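Local coordinates for protein 6-phosphogluconate dehydrogenase (Decarboxylating) (Geobacter metallireducens, PDB 4E21) that probably catalyses the NADP-dependent oxidative decarboxylation of 6-phosphogluconate, a step of the pentose phosphate pathway, at residues 108-113 / 164-169; 158-163 / 197-202; 47-52 / 65-70; 37-42 / 59-64. One frame throughout, in Å; residues are numbered along the deposited sequence.

All four contacts gather round one mixed sheet; interactions 1, 3 and 4 lie wholly within the NAD-binding family region, as does 158-163 of interaction 2. Interactions 3 and 4 come first along the chain, their segments alternating, and sit side by side at one border of the sheet, centres about 8 Å apart, where helices 32-43 and 55-63 pack beside strand 47-51. Interactions 1 and 2 follow, again interleaved, with centres about 9 Å apart; both use helix 160-165, which leans on the opposite border strand 197-201. The centres of interactions 2 and 3 are about 26 Å apart. Val169 of interaction 1 touches Leu41 of interaction 4, joining the two groups through their helices.

Interaction 1: 108-113 / 164-169; sequences NDIVID and ERLDPV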
loop_
_atom_site.group_PDB
_atom_site.type_symbol
_atom_site.label_atom_id
_atom_site.label_comp_id
_atom_site.label_asym_id
_atom_site.label_seq_id
_atom_site.Cartn_x
_atom_site.Cartn_y
_atom_site.Cartn_z
ATOM N N ASN B 108 -28.403 39.868 -0.914
ATOM C CA ASN B 108 -28.974 39.182 -2.077
ATOM C C ASN B 108 -28.002 39.010 -3.245
ATOM O O ASN B 108 -28.318 38.340 -4.221
ATOM C CB ASN B 108 -30.309 39.822 -2.512
ATOM C CG ASN B 108 -31.431 39.608 -1.470
ATOM O OD1 ASN B 108 -31.334 38.741 -0.583
ATOM N ND2 ASN B 108 -32.486 40.399 -1.573
ATOM N N ASP B 109 -26.817 39.600 -3.150
ATOM C CA ASP B 109 -25.740 39.212 -4.057
ATOM C C ASP B 109 -25.317 37.755 -3.808
ATOM O O ASP B 109 -25.486 37.215 -2.707
ATOM C CB ASP B 109 -24.515 40.116 -3.900
ATOM C CG ASP B 109 -24.708 41.493 -4.519
ATOM O OD1 ASP B 109 -25.752 41.727 -5.179
ATOM O OD2 ASP B 109 -23.792 42.334 -4.349
ATOM N N ILE B 110 -24.762 37.142 -4.847
ATOM C CA ILE B 110 -24.212 35.794 -4.800
ATOM C C ILE B 110 -22.743 35.826 -5.226
ATOM O O ILE B 110 -22.397 36.415 -6.269
ATOM C CB ILE B 110 -24.943 34.870 -5.806
ATOM C CG1 ILE B 110 -26.416 34.732 -5.454
ATOM C CG2 ILE B 110 -24.262 33.479 -5.905
ATOM C CD1 ILE B 110 -27.207 33.982 -6.510
ATOM N N VAL B 111 -21.889 35.187 -4.428
ATOM C CA VAL B 111 -20.466 35.043 -4.739
ATOM C C VAL B 111 -20.139 33.557 -4.904
ATOM O O VAL B 111 -20.498 32.718 -4.075
ATOM C CB VAL B 111 -19.573 35.682 -3.636
ATOM C CG1 VAL B 111 -18.071 35.503 -3.944
ATOM C CG2 VAL B 111 -19.891 37.143 -3.488
ATOM N N ILE B 112 -19.489 33.225 -6.002
ATOM C CA ILE B 112 -19.142 31.848 -6.274
ATOM C C ILE B 112 -17.631 31.673 -6.215
ATOM O O ILE B 112 -16.904 32.435 -6.853
ATOM C CB ILE B 112 -19.654 31.445 -7.651
ATOM C CG1 ILE B 112 -21.170 31.675 -7.706
ATOM C CG2 ILE B 112 -19.249 29.981 -7.988
ATOM C CD1 ILE B 112 -21.685 31.895 -9.090
ATOM N N ASP B 113 -17.158 30.709 -5.430
ATOM C CA ASP B 113 -15.735 30.330 -5.465
ATOM C C ASP B 113 -15.602 29.028 -6.253
ATOM O O ASP B 113 -16.057 27.961 -5.823
ATOM C CB ASP B 113 -15.176 30.155 -4.060
ATOM C CG ASP B 113 -13.714 29.725 -4.059
ATOM O OD1 ASP B 113 -13.073 29.748 -5.125
ATOM O OD2 ASP B 113 -13.201 29.374 -2.977
ATOM N N GLU B 164 -30.439 27.542 -7.497
ATOM C CA GLU B 164 -31.519 27.629 -8.481
ATOM C C GLU B 164 -31.441 28.923 -9.287
ATOM O O GLU B 164 -31.561 28.902 -10.513
ATOM C CB GLU B 164 -32.882 27.449 -7.823
ATOM C CG GLU B 164 -33.184 25.985 -7.548
ATOM C CD GLU B 164 -34.305 25.789 -6.551
ATOM O OE1 GLU B 164 -34.807 26.797 -5.997
ATOM O OE2 GLU B 164 -34.674 24.617 -6.311
ATOM N N ARG B 165 -31.204 30.040 -8.610
ATOM C CA ARG B 165 -30.998 31.298 -9.313
ATOM C C ARG B 165 -29.854 31.157 -10.315
ATOM O O ARG B 165 -29.867 31.771 -11.381
ATOM C CB ARG B 165 -30.723 32.457 -8.335
ATOM C CG ARG B 165 -31.983 33.100 -7.739
ATOM C CD ARG B 165 -31.720 34.522 -7.184
ATOM N NE ARG B 165 -31.207 34.522 -5.812
ATOM C CZ ARG B 165 -30.408 35.465 -5.306
ATOM N NH1 ARG B 165 -30.009 36.490 -6.059
ATOM N NH2 ARG B 165 -29.983 35.375 -4.049
ATOM N N LEU B 166 -28.864 30.334 -9.986
ATOM C CA LEU B 166 -27.686 30.224 -10.836
ATOM C C LEU B 166 -27.850 29.227 -11.990
ATOM O O LEU B 166 -26.953 29.092 -12.825
ATOM C CB LEU B 166 -26.457 29.864 -9.992
ATOM C CG LEU B 166 -25.879 30.961 -9.088
ATOM C CD1 LEU B 166 -24.831 30.366 -8.163
ATOM C CD2 LEU B 166 -25.302 32.102 -9.915
ATOM N N ASP B 167 -28.984 28.535 -12.040
ATOM C CA ASP B 167 -29.173 27.453 -13.019
ATOM C C ASP B 167 -28.760 27.762 -14.464
ATOM O O ASP B 167 -28.133 26.929 -15.105
ATOM C CB ASP B 167 -30.597 26.901 -12.985
ATOM C CG ASP B 167 -30.662 25.456 -13.438
ATOM O OD1 ASP B 167 -29.972 24.595 -12.839
ATOM O OD2 ASP B 167 -31.410 25.175 -14.394
ATOM N N PRO B 168 -29.115 28.951 -14.989
ATOM C CA PRO B 168 -28.743 29.264 -16.383
ATOM C C PRO B 168 -27.233 29.348 -16.609
ATOM O O PRO B 168 -26.732 29.038 -17.698
ATOM C CB PRO B 168 -29.388 30.641 -16.624
ATOM C CG PRO B 168 -30.510 30.698 -15.658
ATOM C CD PRO B 168 -30.012 29.970 -14.423
ATOM N N VAL B 169 -26.508 29.787 -15.588
ATOM C CA VAL B 169 -25.056 29.875 -15.688
ATOM C C VAL B 169 -24.442 28.478 -15.703
ATOM O O VAL B 169 -23.501 28.223 -16.442
ATOM C CB VAL B 169 -24.455 30.710 -14.547
ATOM C CG1 VAL B 169 -22.936 30.600 -14.547
ATOM C CG2 VAL B 169 -24.912 32.172 -14.668
#
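Strand 110-113 and the junction between helices 160-165 and 167-173 face each other at side-chain distance, the nearest CA atoms being those of Ile110 and Leu166, 8.9 Å apart. No bond joins backbone to backbone; Asn108, just before the strand, offers its carbonyl oxygen to a side chain instead. Arg165 NH1 donates to Asn108 O over 3.1 Å, with 160° at the hydrogen, and the oxygen lies in the guanidinium plane while the donor lies in the carbonyl plane. NH2 adds a weak bond to the same oxygen. The arginine chain is bent at chi3 (-85°), and its guanidinium lies with one face against Ile110, so that Ile110 CD1 sits over the centre, 3.7 Å from Arg165 CZ. Edge and face are thus both engaged, which should help to set the tilt of the group; Gln161, one helical turn earlier, takes a further bond from NH2. Deeper in, Leu166 CD1 rests against both isoleucines. It meets Ile112 CD1 tip to tip at 3.6 Å, whereas Ile110 CG2 and Leu166 CD1, 3.9 Å apart, belong to side chains that run alongside one another in opposing senses. Val137 and Val139 of strand 135-142 touch Ile110 and Ile112 respectively, and Val84 of strand 84-87 touches both Ile112 and Leu166, placing the helix junction against the middle of the mixed sheet, among its parallel strands.

Interaction 2: 158-163 / 197-202; sequences GEKQAV and YLHCGP
Two hydrogen bonds hold Gly158 to the strand 197-201 side, one through each of its backbone polar atoms. Gly158 N donates to Gly201 O at 3.0 Å, reaching a lone pair in the carbonyl plane. Gly158 O accepts from His199 NE2 at 2.9 Å; this bond is bent, 139° at the hydrogen, with the donor tilted 31° from the carbonyl plane. The imidazole gets there because its CG is anti to the backbone N (chi1 -179°). The apolar part is a CH-pi contact: Val163 CG2 lies over the centre of one His199 ring face, 4.0 Å from the centroid, while Val163 CG1 approaches His199 CG at 3.9 Å. Lys160 adds backbone packing, its CA lying 3.8 Å from His199 CE1, and its amine leads away. On strand 197-201, Leu198 packs on Ile265 of the second subunit. The arrangement is a strand-turn-helix connection, in which strand 153-157 passes through Gly158 and the N-cap residue Glu159 into helix 160-165, packed on the parallel neighbour 197-201, an outermost strand of this chain's alpha/beta sheet.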
loop_
_atom_site.group_PDB
_atom_site.type_symbol
_atom_site.label_atom_id
_atom_site.label_comp_id
_atom_site.label_asym_id
_atom_site.label_seq_id
_atom_site.Cartn_x
_atom_site.Cartn_y
_atom_site.Cartn_z
ATOM N N GLY B 158 -23.968 24.817 -1.423
ATOM C CA GLY B 158 -24.510 26.076 -0.930
ATOM C C GLY B 158 -26.024 26.077 -0.859
ATOM O O GLY B 158 -26.644 25.037 -1.060
ATOM N N GLU B 159 -26.625 27.230 -0.573
ATOM C CA GLU B 159 -28.075 27.299 -0.382
ATOM C C GLU B 159 -28.877 26.983 -1.644
ATOM O O GLU B 159 -28.531 27.415 -2.741
ATOM C CB GLU B 159 -28.476 28.682 0.127
ATOM C CG GLU B 159 -28.156 28.931 1.595
ATOM C CD GLU B 159 -28.261 30.401 1.950
ATOM O OE1 GLU B 159 -29.001 31.130 1.236
ATOM O OE2 GLU B 159 -27.592 30.834 2.919
ATOM N N LYS B 160 -29.970 26.252 -1.484
ATOM C CA LYS B 160 -30.783 25.892 -2.634
ATOM C C LYS B 160 -31.226 27.104 -3.473
ATOM O O LYS B 160 -31.040 27.119 -4.693
ATOM C CB LYS B 160 -31.994 25.061 -2.213
ATOM C CG LYS B 160 -32.572 24.290 -3.391
ATOM C CD LYS B 160 -33.333 23.049 -2.968
ATOM C CE LYS B 160 -34.722 23.408 -2.450
ATOM N NZ LYS B 160 -35.737 22.349 -2.769
ATOM N N GLN B 161 -31.795 28.118 -2.824
ATOM C CA GLN B 161 -32.274 29.300 -3.542
ATOM C C GLN B 161 -31.231 29.901 -4.489
ATOM O O GLN B 161 -31.548 30.269 -5.615
ATOM C CB GLN B 161 -32.750 30.372 -2.561
ATOM C CG GLN B 161 -32.541 31.804 -3.060
ATOM C CD GLN B 161 -31.405 32.570 -2.345
ATOM O OE1 GLN B 161 -31.238 33.774 -2.560
ATOM N NE2 GLN B 161 -30.639 31.883 -1.488
ATOM N N ALA B 162 -29.989 30.003 -4.029
ATOM C CA ALA B 162 -28.948 30.645 -4.821
ATOM C C ALA B 162 -28.554 29.770 -5.982
ATOM O O ALA B 162 -28.272 30.257 -7.079
ATOM C CB ALA B 162 -27.730 30.949 -3.965
ATOM N N VAL B 163 -28.523 28.468 -5.735
ATOM C CA VAL B 163 -28.125 27.526 -6.765
ATOM C C VAL B 163 -29.168 27.445 -7.878
ATOM O O VAL B 163 -28.820 27.292 -9.065
ATOM C CB VAL B 163 -27.837 26.130 -6.177
ATOM C CG1 VAL B 163 -27.624 25.097 -7.303
ATOM C CG2 VAL B 163 -26.617 26.215 -5.273
ATOM N N TYR B 197 -23.777 18.905 -14.285
ATOM C CA TYR B 197 -23.627 19.703 -13.079
ATOM C C TYR B 197 -24.579 19.202 -12.007
ATOM O O TYR B 197 -25.600 18.578 -12.311
ATOM C CB TYR B 197 -23.798 21.211 -13.347
ATOM C CG TYR B 197 -25.201 21.650 -13.716
ATOM C CD1 TYR B 197 -25.689 21.477 -15.014
ATOM C CD2 TYR B 197 -26.034 22.256 -12.772
ATOM C CE1 TYR B 197 -26.970 21.885 -15.361
ATOM C CE2 TYR B 197 -27.308 22.677 -13.109
ATOM C CZ TYR B 197 -27.770 22.486 -14.406
ATOM O OH TYR B 197 -29.034 22.898 -14.745
ATOM N N LEU B 198 -24.232 19.450 -10.747
ATOM C CA LEU B 198 -24.940 18.804 -9.652
ATOM C C LEU B 198 -24.817 19.639 -8.413
ATOM O O LEU B 198 -23.704 19.987 -8.011
ATOM C CB LEU B 198 -24.305 17.454 -9.331
ATOM C CG LEU B 198 -25.182 16.337 -8.751
ATOM C CD1 LEU B 198 -24.359 15.438 -7.798
ATOM C CD2 LEU B 198 -26.478 16.822 -8.092
ATOM N N HIS B 199 -25.955 19.930 -7.797
ATOM C CA HIS B 199 -25.978 20.573 -6.490
ATOM C C HIS B 199 -25.762 19.459 -5.480
ATOM O O HIS B 199 -26.642 18.625 -5.262
ATOM C CB HIS B 199 -27.313 21.287 -6.253
ATOM C CG HIS B 199 -27.392 21.991 -4.944
ATOM N ND1 HIS B 199 -28.584 22.395 -4.383
ATOM C CD2 HIS B 199 -26.424 22.366 -4.073
ATOM C CE1 HIS B 199 -28.349 22.990 -3.228
ATOM N NE2 HIS B 199 -27.044 22.982 -3.013
ATOM N N CYS B 200 -24.578 19.433 -4.880
ATOM C CA CYS B 200 -24.162 18.285 -4.088
ATOM C C CYS B 200 -24.630 18.326 -2.643
ATOM O O CYS B 200 -24.713 17.286 -1.988
ATOM C CB CYS B 200 -22.649 18.160 -4.140
ATOM S SG CYS B 200 -22.054 17.654 -5.777
ATOM N N GLY B 201 -24.934 19.524 -2.140
ATOM C CA GLY B 201 -25.267 19.682 -0.734
ATOM C C GLY B 201 -25.072 21.110 -0.267
ATOM O O GLY B 201 -24.882 22.016 -1.082
ATOM N N PRO B 202 -25.115 21.325 1.051
ATOM C CA PRO B 202 -24.979 22.693 1.556
ATOM C C PRO B 202 -23.533 23.163 1.424
ATOM O O PRO B 202 -22.693 22.476 0.863
ATOM C CB PRO B 202 -25.347 22.550 3.034
ATOM C CG PRO B 202 -24.899 21.129 3.367
ATOM C CD PRO B 202 -25.339 20.353 2.134
#

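Interaction 3: 47-52 / 65-70; sequences ECVVYD and GIAGAR
Ile66 CG2 sits in the apolar centre, 4.0 Å from Val50 CG1 and 4.2 Å from Cys48 CB. The Val50 and Ile66 side chains lie roughly perpendicular, and the CG2 branch is the one presented because it stands anti to the backbone N of Ile66 (CG1 at chi1 -48°). Val38 of helix 32-43 and Leu61 of helix 55-63 both touch Val50 and Ile66, so this cluster is shared by the strand, both helices and the loop. Val49 points to the other face of the strand, where Phe75 of helix 72-78 touches it; its CG2 meets the methyl CB of Ala67 at 4.2 Å. Strand 47-51 is the second strand of the Rossmann-like nucleotide-binding fold and, within this chain, a border of the sheet. After the helix that follows it, the chain turns at Gly65 in a Schellman motif and comes back as an extended loop alongside this border, its direction 31° from that of the strand. One backbone hydrogen bond ties the two together: Val50 N donates to Ala67 O at 3.0 Å with 159° at the hydrogen, and Val49 CA makes a CA-H...O contact with the same oxygen. Further along, the ring of Tyr51 turns its edge to Ala69 O, which lies in the ring plane 3.1 Å from Tyr51 CD1, while CE1 passes the backbone of Arg70. The guanidinium of Arg70 leads outward to a salt bridge with Glu74, and Gly68 O accepts a hydrogen bond from Lys78.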
loop_
_atom_site.group_PDB
_atom_site.type_symbol
_atom_site.label_atom_id
_atom_site.label_comp_id
_atom_site.label_asym_id
_atom_site.label_seq_id
_atom_site.Cartn_x
_atom_site.Cartn_y
_atom_site.Cartn_z
ATOM N N GLU B 47 -23.794 37.960 -20.163
ATOM C CA GLU B 47 -23.047 39.221 -20.150
ATOM C C GLU B 47 -21.986 39.233 -19.068
ATOM O O GLU B 47 -22.303 39.265 -17.876
ATOM C CB GLU B 47 -23.986 40.401 -19.903
ATOM C CG GLU B 47 -24.707 40.897 -21.129
ATOM C CD GLU B 47 -25.505 42.172 -20.861
ATOM O OE1 GLU B 47 -24.904 43.169 -20.384
ATOM O OE2 GLU B 47 -26.732 42.176 -21.135
ATOM N N CYS B 48 -20.725 39.253 -19.470
ATOM C CA CYS B 48 -19.648 39.151 -18.500
ATOM C C CYS B 48 -18.908 40.463 -18.312
ATOM O O CYS B 48 -18.693 41.211 -19.266
ATOM C CB CYS B 48 -18.662 38.053 -18.909
ATOM S SG CYS B 48 -19.430 36.433 -19.152
ATOM N N VAL B 49 -18.522 40.731 -17.069
ATOM C CA VAL B 49 -17.647 41.842 -16.759
ATOM C C VAL B 49 -16.525 41.171 -16.023
ATOM O O VAL B 49 -16.787 40.381 -15.128
ATOM C CB VAL B 49 -18.308 42.876 -15.803
ATOM C CG1 VAL B 49 -17.270 43.884 -15.307
ATOM C CG2 VAL B 49 -19.484 43.563 -16.460
ATOM N N VAL B 50 -15.283 41.470 -16.389
ATOM C CA VAL B 50 -14.154 40.772 -15.794
ATOM C C VAL B 50 -13.201 41.714 -15.091
ATOM O O VAL B 50 -13.237 42.929 -15.291
ATOM C CB VAL B 50 -13.378 39.932 -16.831
ATOM C CG1 VAL B 50 -14.353 39.155 -17.679
ATOM C CG2 VAL B 50 -12.492 40.831 -17.701
ATOM N N TYR B 51 -12.339 41.137 -14.265
ATOM C CA TYR B 51 -11.385 41.920 -13.515
ATOM C C TYR B 51 -10.241 41.043 -13.000
ATOM O O TYR B 51 -10.443 39.878 -12.644
ATOM C CB TYR B 51 -12.074 42.641 -12.350
ATOM C CG TYR B 51 -11.077 43.339 -11.461
ATOM C CD1 TYR B 51 -10.422 44.490 -11.890
ATOM C CD2 TYR B 51 -10.755 42.826 -10.218
ATOM C CE1 TYR B 51 -9.481 45.116 -11.085
ATOM C CE2 TYR B 51 -9.834 43.445 -9.405
ATOM C CZ TYR B 51 -9.194 44.587 -9.839
ATOM O OH TYR B 51 -8.270 45.197 -9.016
ATOM N N ASP B 52 -9.046 41.613 -12.950
ATOM C CA ASP B 52 -7.893 40.908 -12.426
ATOM C C ASP B 52 -6.854 41.910 -11.914
ATOM O O ASP B 52 -6.609 42.942 -12.547
ATOM C CB ASP B 52 -7.294 39.989 -13.506
ATOM C CG ASP B 52 -6.373 38.920 -12.928
ATOM O OD1 ASP B 52 -5.266 39.254 -12.445
ATOM O OD2 ASP B 52 -6.752 37.731 -12.973
ATOM N N GLY B 65 -12.946 41.895 -26.693
ATOM C CA GLY B 65 -14.217 42.586 -26.641
ATOM C C GLY B 65 -15.112 42.125 -25.505
ATOM O O GLY B 65 -16.327 41.995 -25.686
ATOM N N ILE B 66 -14.514 41.866 -24.340
ATOM C CA ILE B 66 -15.284 41.629 -23.110
ATOM C C ILE B 66 -15.120 42.798 -22.133
ATOM O O ILE B 66 -14.010 43.307 -21.949
ATOM C CB ILE B 66 -14.881 40.320 -22.395
ATOM C CG1 ILE B 66 -14.812 39.160 -23.381
ATOM C CG2 ILE B 66 -15.876 39.989 -21.305
ATOM C CD1 ILE B 66 -13.937 38.037 -22.883
ATOM N N ALA B 67 -16.221 43.219 -21.512
ATOM C CA ALA B 67 -16.189 44.372 -20.609
ATOM C C ALA B 67 -15.185 44.156 -19.484
ATOM O O ALA B 67 -15.163 43.095 -18.865
ATOM C CB ALA B 67 -17.575 44.662 -20.044
ATOM N N GLY B 68 -14.346 45.157 -19.235
ATOM C CA GLY B 68 -13.357 45.073 -18.183
ATOM C C GLY B 68 -13.659 46.014 -17.033
ATOM O O GLY B 68 -14.732 46.610 -16.951
ATOM N N ALA B 69 -12.692 46.142 -16.139
ATOM C CA ALA B 69 -12.801 47.007 -14.989
ATOM C C ALA B 69 -11.387 47.175 -14.462
ATOM O O ALA B 69 -10.605 46.216 -14.462
ATOM C CB ALA B 69 -13.688 46.383 -13.944
ATOM N N ARG B 70 -11.042 48.390 -14.037
ATOM C CA ARG B 70 -9.679 48.644 -13.570
ATOM C C ARG B 70 -9.540 48.674 -12.063
ATOM O O ARG B 70 -8.468 48.963 -11.542
ATOM C CB ARG B 70 -9.096 49.923 -14.172
ATOM C CG ARG B 70 -10.126 50.912 -14.656
ATOM C CD ARG B 70 -10.341 50.785 -16.163
ATOM N NE ARG B 70 -11.310 51.777 -16.633
ATOM C CZ ARG B 70 -12.475 51.478 -17.207
ATOM N NH1 ARG B 70 -12.811 50.201 -17.412
ATOM N NH2 ARG B 70 -13.295 52.455 -17.594
#

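Interaction 4: 37-42 / 59-64; sequences MVRRLR and QALERE
Helix 32-43 and the last turn of helix 55-63 approach most closely at the CA atoms of Arg39 and Glu64, 9.1 Å apart, and meet only through side chains and the Glu64 carbonyl. Arg39 grips the Glu64 carboxylate side-on in a salt bridge. Arg39 NE is 2.8 Å from Glu64 OE2, meeting the syn lone pair, and Arg39 NH2 donates to Glu64 OE1 at 3.3 Å. The fit is not flat: guanidinium and carboxylate planes are 59° apart. Asp36 holds Arg39 NH1 in a second salt bridge, so the guanidinium is shared by two acids. Arg42, extended from CG to NE, reaches across with an end-on grip, both Arg42 NH1 (2.8 Å) and NH2 (2.9 Å) donating to Glu64 O. That carbonyl lies at the C-terminal end of helix 55-63, where a positive group would be favoured by the helix dipole. Inside this polar rim, Leu61 CD2 lies 3.7 Å from Arg39 NH2, and Leu61 CD1 approaches Val38 CG1 at 4.2 Å, Leu61 and Val38 both also touching Val50 of strand 47-51. Two helices joined through an intervening parallel strand and packed on one face of the sheet are typical of the Rossmann-like fold, and helix 32-43 follows a glycine-rich turn consistent with dinucleotide binding.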
loop_
_atom_site.group_PDB
_atom_site.type_symbol
_atom_site.label_atom_id
_atom_site.label_comp_id
_atom_site.label_asym_id
_atom_site.label_seq_id
_atom_site.Cartn_x
_atom_site.Cartn_y
_atom_site.Cartn_z
HETATM N N MSE B 37 -13.994 30.241 -19.111
HETATM C CA MSE B 37 -15.384 30.189 -18.670
HETATM C C MSE B 37 -16.117 31.440 -19.125
HETATM O O MSE B 37 -17.290 31.369 -19.466
HETATM C CB MSE B 37 -15.483 30.018 -17.158
HETATM C CG MSE B 37 -14.679 28.845 -16.661
HETATM SE SE MSE B 37 -14.743 28.637 -14.743
HETATM C CE MSE B 37 -16.381 27.608 -14.598
ATOM N N VAL B 38 -15.422 32.578 -19.140
ATOM C CA VAL B 38 -16.024 33.809 -19.653
ATOM C C VAL B 38 -16.301 33.633 -21.141
ATOM O O VAL B 38 -17.392 33.961 -21.610
ATOM C CB VAL B 38 -15.144 35.056 -19.425
ATOM C CG1 VAL B 38 -15.665 36.207 -20.247
ATOM C CG2 VAL B 38 -15.124 35.425 -17.950
ATOM N N ARG B 39 -15.330 33.077 -21.873
ATOM C CA ARG B 39 -15.522 32.873 -23.309
ATOM C C ARG B 39 -16.700 31.957 -23.549
ATOM O O ARG B 39 -17.523 32.213 -24.422
ATOM C CB ARG B 39 -14.271 32.329 -23.979
ATOM C CG ARG B 39 -13.123 33.303 -24.004
ATOM C CD ARG B 39 -11.881 32.650 -24.565
ATOM N NE ARG B 39 -10.712 33.503 -24.406
ATOM C CZ ARG B 39 -9.677 33.222 -23.622
ATOM N NH1 ARG B 39 -9.650 32.093 -22.927
ATOM N NH2 ARG B 39 -8.661 34.070 -23.543
ATOM N N ARG B 40 -16.801 30.900 -22.749
ATOM C CA ARG B 40 -17.916 29.972 -22.885
ATOM C C ARG B 40 -19.224 30.643 -22.484
ATOM O O ARG B 40 -20.236 30.514 -23.170
ATOM C CB ARG B 40 -17.686 28.681 -22.081
ATOM C CG ARG B 40 -18.826 27.674 -22.236
ATOM C CD ARG B 40 -18.442 26.295 -21.769
ATOM N NE ARG B 40 -19.518 25.321 -21.937
ATOM C CZ ARG B 40 -19.616 24.479 -22.961
ATOM N NH1 ARG B 40 -18.703 24.501 -23.925
ATOM N NH2 ARG B 40 -20.625 23.616 -23.024
ATOM N N LEU B 41 -19.193 31.344 -21.357
ATOM C CA LEU B 41 -20.342 32.110 -20.859
ATOM C C LEU B 41 -20.854 33.088 -21.928
ATOM O O LEU B 41 -22.040 33.088 -22.261
ATOM C CB LEU B 41 -19.921 32.896 -19.618
ATOM C CG LEU B 41 -20.335 32.527 -18.193
ATOM C CD1 LEU B 41 -21.055 31.195 -18.100
ATOM C CD2 LEU B 41 -19.123 32.607 -17.256
ATOM N N ARG B 42 -19.954 33.922 -22.451
ATOM C CA ARG B 42 -20.301 34.882 -23.498
ATOM C C ARG B 42 -20.912 34.170 -24.703
ATOM O O ARG B 42 -22.042 34.453 -25.114
ATOM C CB ARG B 42 -19.056 35.645 -23.934
ATOM C CG ARG B 42 -19.278 36.648 -25.060
ATOM C CD ARG B 42 -17.938 36.943 -25.731
ATOM N NE ARG B 42 -17.842 38.273 -26.334
ATOM C CZ ARG B 42 -16.746 38.727 -26.946
ATOM N NH1 ARG B 42 -15.668 37.950 -27.032
ATOM N NH2 ARG B 42 -16.721 39.949 -27.480
ATOM N N GLN B 59 -6.785 43.453 -20.018
ATOM C CA GLN B 59 -6.659 44.039 -21.344
ATOM C C GLN B 59 -6.794 42.973 -22.429
ATOM O O GLN B 59 -7.543 43.147 -23.402
ATOM C CB GLN B 59 -5.346 44.819 -21.473
ATOM C CG GLN B 59 -5.477 46.274 -20.994
ATOM C CD GLN B 59 -4.136 46.928 -20.694
ATOM O OE1 GLN B 59 -3.160 46.244 -20.387
ATOM N NE2 GLN B 59 -4.083 48.259 -20.782
ATOM N N ALA B 60 -6.090 41.860 -22.240
ATOM C CA ALA B 60 -6.175 40.754 -23.175
ATOM C C ALA B 60 -7.635 40.306 -23.409
ATOM O O ALA B 60 -8.027 39.996 -24.541
ATOM C CB ALA B 60 -5.296 39.601 -22.705
ATOM N N LEU B 61 -8.447 40.285 -22.354
ATOM C CA LEU B 61 -9.859 39.936 -22.526
ATOM C C LEU B 61 -10.650 41.090 -23.141
ATOM O O LEU B 61 -11.626 40.874 -23.877
ATOM C CB LEU B 61 -10.501 39.507 -21.203
ATOM C CG LEU B 61 -10.359 38.047 -20.769
ATOM C CD1 LEU B 61 -11.720 37.518 -20.331
ATOM C CD2 LEU B 61 -9.814 37.198 -21.895
ATOM N N GLU B 62 -10.227 42.312 -22.815
ATOM C CA GLU B 62 -10.816 43.510 -23.408
ATOM C C GLU B 62 -10.602 43.540 -24.920
ATOM O O GLU B 62 -11.527 43.868 -25.670
ATOM C CB GLU B 62 -10.303 44.784 -22.727
ATOM C CG GLU B 62 -11.294 45.324 -21.690
ATOM C CD GLU B 62 -10.706 46.385 -20.768
ATOM O OE1 GLU B 62 -9.463 46.547 -20.751
ATOM O OE2 GLU B 62 -11.497 47.053 -20.053
ATOM N N ARG B 63 -9.396 43.168 -25.360
ATOM C CA ARG B 63 -9.118 42.992 -26.784
ATOM C C ARG B 63 -10.090 41.987 -27.417
ATOM O O ARG B 63 -10.535 42.176 -28.548
ATOM C CB ARG B 63 -7.672 42.548 -27.021
ATOM C CG ARG B 63 -6.652 43.661 -26.908
ATOM C CD ARG B 63 -5.248 43.168 -27.230
ATOM N NE ARG B 63 -4.225 44.089 -26.739
ATOM C CZ ARG B 63 -3.646 43.989 -25.541
ATOM N NH1 ARG B 63 -3.984 43.004 -24.717
ATOM N NH2 ARG B 63 -2.722 44.868 -25.165
ATOM N N GLU B 64 -10.428 40.925 -26.688
ATOM C CA GLU B 64 -11.465 40.012 -27.160
ATOM C C GLU B 64 -12.859 40.648 -27.148
ATOM O O GLU B 64 -13.839 40.020 -27.548
ATOM C CB GLU B 64 -11.461 38.709 -26.358
ATOM C CG GLU B 64 -10.566 37.636 -26.950
ATOM C CD GLU B 64 -10.426 36.417 -26.051
ATOM O OE1 GLU B 64 -10.290 36.592 -24.821
ATOM O OE2 GLU B 64 -10.439 35.284 -26.576
#